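Side-chain contacts in galactofuranose-binding protein YtfQ (Escherichia coli, PDB 2VK2), which binds alpha- and beta-galactofuranose in the periplasm and serves as the solute-binding component of the YtfQRT-YjfF ABC transporter: residues A[110-115]-A[224-229]; A[117-122]-A[241-246]. All blocks are in the same frame, centred on the assembly; numbering follows the deposited sequence.

Contact 1 (A[110-115]-A[224-229]). With GZL (beta-D-galactofuranose), chain B.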
ATOM      1  N   ILE A 110      -6.403  -7.455   3.386  1.00  8.03           N
ATOM      2  CA  ILE A 110      -6.678  -8.213   4.598  1.00  8.40           C
ATOM      3  C   ILE A 110      -5.683  -9.370   4.684  1.00  8.26           C
ATOM      4  O   ILE A 110      -5.067  -9.596   5.729  1.00  8.28           O
ATOM      5  CB  ILE A 110      -8.133  -8.740   4.641  1.00  8.45           C
ATOM      6  CG1 ILE A 110      -9.129  -7.571   4.601  1.00  9.05           C
ATOM      7  CG2 ILE A 110      -8.347  -9.577   5.892  1.00  8.94           C
ATOM      8  CD1 ILE A 110     -10.581  -7.983   4.641  1.00  9.45           C
ATOM      9  N   LEU A 111      -5.510 -10.085   3.575  1.00  8.25           N
ATOM     10  CA  LEU A 111      -4.524 -11.165   3.498  1.00  8.37           C
ATOM     11  C   LEU A 111      -3.111 -10.689   3.828  1.00  8.20           C
ATOM     12  O   LEU A 111      -2.383 -11.371   4.539  1.00  8.03           O
ATOM     13  CB  LEU A 111      -4.533 -11.821   2.114  1.00  8.32           C
ATOM     14  CG  LEU A 111      -3.443 -12.868   1.854  1.00  8.70           C
ATOM     15  CD1 LEU A 111      -3.607 -14.068   2.782  1.00  9.98           C
ATOM     16  CD2 LEU A 111      -3.472 -13.295   0.395  1.00  9.29           C
ATOM     17  N   GLU A 112      -2.714  -9.532   3.311  1.00  8.00           N
ATOM     18  CA  GLU A 112      -1.383  -8.994   3.600  1.00  8.13           C
ATOM     19  C   GLU A 112      -1.166  -8.869   5.106  1.00  8.04           C
ATOM     20  O   GLU A 112      -0.122  -9.271   5.623  1.00  8.18           O
ATOM     21  CB  GLU A 112      -1.195  -7.632   2.942  1.00  8.09           C
ATOM     22  CG  GLU A 112      -1.096  -7.661   1.425  1.00  8.48           C
ATOM     23  CD  GLU A 112      -1.074  -6.273   0.833  1.00  8.34           C
ATOM     24  OE1 GLU A 112      -1.738  -5.385   1.402  1.00  8.76           O
ATOM     25  OE2 GLU A 112      -0.392  -6.059  -0.191  1.00  8.47           O
ATOM     26  N   GLY A 113      -2.149  -8.311   5.809  1.00  7.90           N
ATOM     27  CA  GLY A 113      -2.074  -8.186   7.264  1.00  7.99           C
ATOM     28  C   GLY A 113      -2.047  -9.531   7.962  1.00  8.28           C
ATOM     29  O   GLY A 113      -1.309  -9.727   8.930  1.00  7.81           O
ATOM     30  N   LYS A 114      -2.848 -10.465   7.461  1.00  8.36           N
ATOM     31  CA  LYS A 114      -2.892 -11.827   7.987  1.00  9.46           C
ATOM     32  C   LYS A 114      -1.553 -12.543   7.845  1.00  9.00           C
ATOM     33  O   LYS A 114      -1.137 -13.265   8.746  1.00  9.00           O
ATOM     34  CB  LYS A 114      -3.977 -12.624   7.265  1.00  9.60           C
ATOM     35  CG  LYS A 114      -4.149 -14.053   7.731  1.00 11.57           C
ATOM     36  CD  LYS A 114      -5.231 -14.738   6.921  1.00 12.19           C
ATOM     37  CE  LYS A 114      -5.528 -16.131   7.431  1.00 14.75           C
ATOM     38  NZ  LYS A 114      -4.349 -17.027   7.322  1.00 15.85           N
ATOM     39  N   LEU A 115      -0.892 -12.358   6.707  1.00  8.63           N
ATOM     40  CA  LEU A 115       0.405 -12.997   6.482  1.00  8.57           C
ATOM     41  C   LEU A 115       1.432 -12.562   7.528  1.00  8.44           C
ATOM     42  O   LEU A 115       2.188 -13.388   8.042  1.00  8.52           O
ATOM     43  CB  LEU A 115       0.921 -12.701   5.073  1.00  8.72           C
ATOM     44  CG  LEU A 115       0.172 -13.401   3.935  1.00  9.07           C
ATOM     45  CD1 LEU A 115       0.628 -12.857   2.591  1.00  9.61           C
ATOM     46  CD2 LEU A 115       0.358 -14.914   3.999  1.00 10.04           C
ATOM     47  N   GLY A 224       7.563  -6.147  11.099  1.00  8.16           N
ATOM     48  CA  GLY A 224       6.718  -6.771  10.088  1.00  8.00           C
ATOM     49  C   GLY A 224       6.037  -5.658   9.320  1.00  7.74           C
ATOM     50  O   GLY A 224       5.468  -4.756   9.923  1.00  7.82           O
ATOM     51  N   SER A 225       6.114  -5.700   7.996  1.00  7.69           N
ATOM     52  CA  SER A 225       5.585  -4.618   7.173  1.00  7.65           C
ATOM     53  C   SER A 225       5.205  -5.126   5.789  1.00  7.41           C
ATOM     54  O   SER A 225       5.326  -6.314   5.505  1.00  7.46           O
ATOM     55  CB  SER A 225       6.595  -3.470   7.097  1.00  7.57           C
ATOM     56  OG  SER A 225       7.849  -3.914   6.611  1.00  8.40           O
ATOM     57  N   ILE A 226       4.705  -4.229   4.945  1.00  7.49           N
ATOM     58  CA  ILE A 226       4.165  -4.615   3.650  1.00  7.66           C
ATOM     59  C   ILE A 226       4.676  -3.690   2.552  1.00  7.33           C
ATOM     60  O   ILE A 226       4.751  -2.481   2.747  1.00  7.74           O
ATOM     61  CB  ILE A 226       2.616  -4.580   3.685  1.00  7.60           C
ATOM     62  CG1 ILE A 226       2.079  -5.599   4.700  1.00  8.05           C
ATOM     63  CG2 ILE A 226       2.027  -4.857   2.304  1.00  8.36           C
ATOM     64  CD1 ILE A 226       0.685  -5.297   5.202  1.00  8.69           C
ATOM     65  N   ASP A 227       5.051  -4.305   1.427  1.00  7.26           N
ATOM     66  CA  ASP A 227       5.286  -3.669   0.109  1.00  7.35           C
ATOM     67  C   ASP A 227       6.389  -4.401  -0.647  1.00  7.54           C
ATOM     68  O   ASP A 227       6.271  -4.634  -1.845  1.00  7.55           O
ATOM     69  CB  ASP A 227       5.667  -2.183   0.168  1.00  7.52           C
ATOM     70  CG  ASP A 227       4.469  -1.259   0.270  1.00  7.94           C
ATOM     71  OD1 ASP A 227       3.314  -1.701   0.079  1.00  7.73           O
ATOM     72  OD2 ASP A 227       4.709  -0.072   0.539  1.00  7.62           O
ATOM     73  N   GLY A 228       7.465  -4.744   0.056  1.00  7.79           N
ATOM     74  CA  GLY A 228       8.643  -5.316  -0.580  1.00  8.22           C
ATOM     75  C   GLY A 228       9.418  -4.283  -1.371  1.00  8.47           C
ATOM     76  O   GLY A 228       9.814  -4.542  -2.506  1.00  9.32           O
ATOM     77  N   VAL A 229       9.642  -3.110  -0.782  1.00  8.52           N
ATOM     78  CA  VAL A 229      10.497  -2.107  -1.415  1.00  8.84           C
ATOM     79  C   VAL A 229      11.956  -2.535  -1.239  1.00  9.06           C
ATOM     80  O   VAL A 229      12.284  -3.241  -0.278  1.00  9.15           O
ATOM     81  CB  VAL A 229      10.271  -0.681  -0.849  1.00  8.78           C
ATOM     82  CG1 VAL A 229       8.812  -0.274  -1.003  1.00  8.85           C
ATOM     83  CG2 VAL A 229      10.699  -0.583   0.606  1.00  9.24           C
TER
HETATM   84  C6  GZL B1298      -1.019  -0.138  -1.504  0.50  7.98           C
HETATM   85  C5  GZL B1298      -1.162   1.134  -1.081  0.50  7.34           C
HETATM   86  C4  GZL B1298      -0.202   1.823  -0.129  0.50  6.57           C
HETATM   87  C3  GZL B1298       1.164   1.260   0.152  0.50  7.04           C
HETATM   88  C2  GZL B1298       2.075   2.221   0.096  0.50  6.32           C
HETATM   89  O6  GZL B1298      -1.906  -0.703  -2.328  0.50  8.31           O
HETATM   90  O5  GZL B1298      -2.252   1.821  -1.440  0.50  5.34           O
HETATM   91  O4  GZL B1298       0.083   3.151  -0.588  0.50  6.19           O
HETATM   92  O3  GZL B1298       1.368  -0.008   0.493  0.50  6.48           O
HETATM   93  C1  GZL B1298       1.453   3.496  -0.350  0.50  6.17           C
HETATM   94  O2  GZL B1298       3.382   2.145   0.353  0.50  4.73           O
HETATM   95  O1  GZL B1298       1.536   4.505   0.651  0.50  6.43           O
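Directly after Ile226, which packs on Glu112 of the facing helix, Asp227 grips the sugar with both carboxylate oxygens. OD1 of Asp227 accepts a hydrogen bond from O3 of beta-D-galactofuranose at 2.6 Å, and OD2 of Asp227 accepts one from O2 at the same 2.6 Å. Neighbouring hydroxyls thus fall to separate oxygens of one acid, a two-point grip that fixes the rotation of the carboxylate. The contact between the segments themselves is apolar on the Ile226 side and has two points. The first is the CG2 methyl of Ile226, 3.7 Å from CD of Glu112. This methyl sits over the face of the carboxylate, at similar distances from CD, OE1 and OE2. The second is CD1 of Ile226, which reaches CB of Glu112 at 3.8 Å and lies 4.2 Å from the Gly113 N. With CG2 anti to the backbone N and CG1 beside it (chi1 -63°), Ile226 sends one branch to the acid and the other to the root of the Glu112 side chain and the adjoining backbone. The polar end of Glu112 is engaged by the binding-site residue Arg146: OE1 forms a salt bridge with NE of that arginine, whose NH1 bonds the sugar. Glu112 thus lies in the second shell and is likely to orient Arg146. OE2 of Glu112 and OD1 of Asp227 are 5.7 Å apart, and Arg146, which touches both side chains, is likely to offset their like charges. The whole contact is buried, with helix 109-124 facing the end of strand 222-225. Val245 of the adjoining strand 243-246 touches both Glu112 and Ile226, while helix 141-153 contributes Arg146 and helix 200-212 borders Asp227 through Asp200.

Contact 2 (A[117-122]-A[241-246])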
ATOM      1  N   GLY A 117       0.648 -11.238  10.561  1.00  8.33           N
ATOM      2  CA  GLY A 117       0.140 -11.722  11.841  1.00  8.40           C
ATOM      3  C   GLY A 117       0.433 -13.192  12.081  1.00  8.62           C
ATOM      4  O   GLY A 117       0.891 -13.572  13.162  1.00  8.66           O
ATOM      5  N   ASP A 118       0.180 -14.019  11.068  1.00  8.95           N
ATOM      6  CA  ASP A 118       0.461 -15.456  11.146  1.00  9.46           C
ATOM      7  C   ASP A 118       1.954 -15.695  11.382  1.00  9.38           C
ATOM      8  O   ASP A 118       2.339 -16.541  12.196  1.00  9.53           O
ATOM      9  CB  ASP A 118       0.041 -16.177   9.857  1.00  9.93           C
ATOM     10  CG  ASP A 118      -1.467 -16.282   9.689  1.00 11.38           C
ATOM     11  OD1 ASP A 118      -2.219 -16.007  10.648  1.00 12.33           O
ATOM     12  OD2 ASP A 118      -1.897 -16.656   8.577  1.00 13.39           O
ATOM     13  N   TRP A 119       2.788 -14.946  10.668  1.00  9.16           N
ATOM     14  CA  TRP A 119       4.232 -15.038  10.844  1.00  9.29           C
ATOM     15  C   TRP A 119       4.617 -14.723  12.291  1.00  8.98           C
ATOM     16  O   TRP A 119       5.401 -15.452  12.902  1.00  9.01           O
ATOM     17  CB  TRP A 119       4.974 -14.106   9.877  1.00  9.66           C
ATOM     18  CG  TRP A 119       6.399 -13.936  10.280  1.00  9.99           C
ATOM     19  CD1 TRP A 119       7.428 -14.790  10.025  1.00 10.49           C
ATOM     20  CD2 TRP A 119       6.942 -12.871  11.065  1.00  9.97           C
ATOM     21  NE1 TRP A 119       8.585 -14.316  10.591  1.00 10.35           N
ATOM     22  CE2 TRP A 119       8.316 -13.138  11.234  1.00  9.99           C
ATOM     23  CE3 TRP A 119       6.405 -11.712  11.635  1.00 10.24           C
ATOM     24  CZ2 TRP A 119       9.157 -12.287  11.950  1.00 10.44           C
ATOM     25  CZ3 TRP A 119       7.241 -10.868  12.343  1.00 10.45           C
ATOM     26  CH2 TRP A 119       8.603 -11.160  12.494  1.00 10.45           C
ATOM     27  N   LEU A 120       4.060 -13.643  12.834  1.00  8.91           N
ATOM     28  CA  LEU A 120       4.382 -13.213  14.195  1.00  9.00           C
ATOM     29  C   LEU A 120       3.971 -14.245  15.240  1.00  9.08           C
ATOM     30  O   LEU A 120       4.728 -14.521  16.171  1.00  9.09           O
ATOM     31  CB  LEU A 120       3.721 -11.867  14.507  1.00  9.00           C
ATOM     32  CG  LEU A 120       4.042 -11.283  15.886  1.00  9.14           C
ATOM     33  CD1 LEU A 120       5.524 -10.938  16.006  1.00  9.57           C
ATOM     34  CD2 LEU A 120       3.181 -10.062  16.154  1.00  9.22           C
ATOM     35  N   VAL A 121       2.779 -14.814  15.085  1.00  9.16           N
ATOM     36  CA  VAL A 121       2.297 -15.845  16.002  1.00  9.75           C
ATOM     37  C   VAL A 121       3.299 -16.997  16.085  1.00 10.32           C
ATOM     38  O   VAL A 121       3.646 -17.450  17.179  1.00 10.42           O
ATOM     39  CB  VAL A 121       0.907 -16.379  15.579  1.00  9.63           C
ATOM     40  CG1 VAL A 121       0.517 -17.599  16.407  1.00 10.36           C
ATOM     41  CG2 VAL A 121      -0.145 -15.290  15.720  1.00 10.05           C
ATOM     42  N   LYS A 122       3.769 -17.460  14.929  1.00 10.83           N
ATOM     43  CA  LYS A 122       4.762 -18.533  14.877  1.00 11.64           C
ATOM     44  C   LYS A 122       6.110 -18.093  15.451  1.00 11.41           C
ATOM     45  O   LYS A 122       6.757 -18.851  16.180  1.00 11.67           O
ATOM     46  CB  LYS A 122       4.947 -19.021  13.438  1.00 11.92           C
ATOM     47  CG  LYS A 122       3.779 -19.818  12.898  1.00 13.08           C
ATOM     48  CD  LYS A 122       3.945 -20.111  11.419  1.00 13.02           C
ATOM     49  N   ALA A 241      15.523  -5.985   9.835  1.00  9.89           N
ATOM     50  CA  ALA A 241      14.097  -6.176   9.545  1.00  9.37           C
ATOM     51  C   ALA A 241      13.799  -7.669   9.430  1.00  9.27           C
ATOM     52  O   ALA A 241      14.660  -8.443   9.017  1.00  9.18           O
ATOM     53  CB  ALA A 241      13.715  -5.449   8.262  1.00  9.46           C
ATOM     54  N   ASN A 242      12.580  -8.079   9.780  1.00  8.85           N
ATOM     55  CA  ASN A 242      12.259  -9.511   9.866  1.00  8.96           C
ATOM     56  C   ASN A 242      11.321 -10.075   8.813  1.00  9.01           C
ATOM     57  O   ASN A 242      11.520 -11.195   8.359  1.00 10.20           O
ATOM     58  CB  ASN A 242      11.705  -9.853  11.248  1.00  9.03           C
ATOM     59  CG  ASN A 242      12.667  -9.507  12.344  1.00  9.07           C
ATOM     60  OD1 ASN A 242      13.573 -10.281  12.668  1.00 11.25           O
ATOM     61  ND2 ASN A 242      12.502  -8.334  12.906  1.00  7.50           N
ATOM     62  N   ALA A 243      10.281  -9.332   8.449  1.00  8.70           N
ATOM     63  CA  ALA A 243       9.239  -9.877   7.580  1.00  8.46           C
ATOM     64  C   ALA A 243       8.589  -8.789   6.739  1.00  8.48           C
ATOM     65  O   ALA A 243       8.274  -7.714   7.245  1.00  8.30           O
ATOM     66  CB  ALA A 243       8.187 -10.593   8.423  1.00  8.52           C
ATOM     67  N   SER A 244       8.397  -9.071   5.454  1.00  8.29           N
ATOM     68  CA  SER A 244       7.668  -8.158   4.577  1.00  8.64           C
ATOM     69  C   SER A 244       6.867  -8.911   3.528  1.00  8.97           C
ATOM     70  O   SER A 244       7.328  -9.907   2.977  1.00 10.27           O
ATOM     71  CB  SER A 244       8.622  -7.185   3.885  1.00  8.58           C
ATOM     72  OG  SER A 244       7.910  -6.298   3.027  1.00  8.88           O
ATOM     73  N   VAL A 245       5.675  -8.403   3.233  1.00  8.85           N
ATOM     74  CA  VAL A 245       4.822  -8.969   2.198  1.00  8.70           C
ATOM     75  C   VAL A 245       4.982  -8.158   0.917  1.00  8.87           C
ATOM     76  O   VAL A 245       4.804  -6.941   0.920  1.00  8.80           O
ATOM     77  CB  VAL A 245       3.344  -8.965   2.635  1.00  8.69           C
ATOM     78  CG1 VAL A 245       2.455  -9.463   1.509  1.00  8.77           C
ATOM     79  CG2 VAL A 245       3.161  -9.825   3.878  1.00  9.22           C
ATOM     80  N   GLU A 246       5.310  -8.838  -0.176  1.00  9.12           N
ATOM     81  CA  GLU A 246       5.479  -8.180  -1.466  1.00 10.07           C
ATOM     82  C   GLU A 246       4.149  -7.698  -2.035  1.00  9.29           C
ATOM     83  O   GLU A 246       3.157  -8.425  -2.009  1.00  9.11           O
ATOM     84  CB  GLU A 246       6.124  -9.139  -2.464  1.00 10.36           C
ATOM     85  CG  GLU A 246       6.403  -8.526  -3.822  1.00 12.25           C
ATOM     86  CD  GLU A 246       6.760  -9.565  -4.863  1.00 13.20           C
ATOM     87  OE1 GLU A 246       7.961  -9.721  -5.152  1.00 16.95           O
ATOM     88  OE2 GLU A 246       5.841 -10.227  -5.391  1.00 17.20           O
TER
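The indole of Trp119 carries the methyl of Ala243 over one face, while CB of Asn242 approaches the ring obliquely. CB of Ala243 stands 3.7 Å from the centroid of the six-membered ring and only 10° off its normal, which makes this a well-centred CH-pi contact. The centring shows in the individual atoms too: CD2 of Trp119 lies 3.7 Å from CB of Ala243, and CH2, across the ring, is still only 4.1 Å from that same methyl. Asn242 meets the far end of the indole, its CB being 3.6 Å from both CH2 and CZ2 of Trp119. Torsions explain the presentation. CG of Trp119 stands anti to its own N (chi1 166°), and chi2 of 81° turns the ring broadside to the strand. In the two-lobed alpha/beta fold of type I periplasmic binding proteins, this joins helix 109-124 to the mixed sheet of one lobe, at strand 243-246, away from the sugar site. With a leucine in place of Trp119, the Ala243 methyl would lose its aromatic face, and a gap would probably open beside Asn242 CB. Leu279 of strand 278-280 and Leu281 just beyond it also touch the indole, so the tryptophan spans more than one strand. A backbone hydrogen bond with Ser225 sets Ala243 in the sheet, and its methyl also touches Ile116 and Leu281. One residue earlier, the backbone N of Asn242 is hydrogen-bonded to OG1 of Thr223.

The centres of the two contacts are 8 Å apart, and both use helix 109-124: 110-115 nearer its start, 117-122 further along. Their partners follow in the same order, 224-229 before 241-246, so the segments alternate along the chain. Strands 222-225 and 243-246 are parallel neighbours in the mixed sheet, and a probable hydrogen bond from Asp227 N to Val245 O at 2.7 Å continues the pairing of segment 224-229 with strand 243-246 just past strand 222-225. The centre of contact 1, which holds the sugar-binding Asp227, is about 9 Å, that of contact 2 about 16 Å, from the centre of the chain. The interface of one helix with the sheet thus extends from the binding site into the body of the lobe.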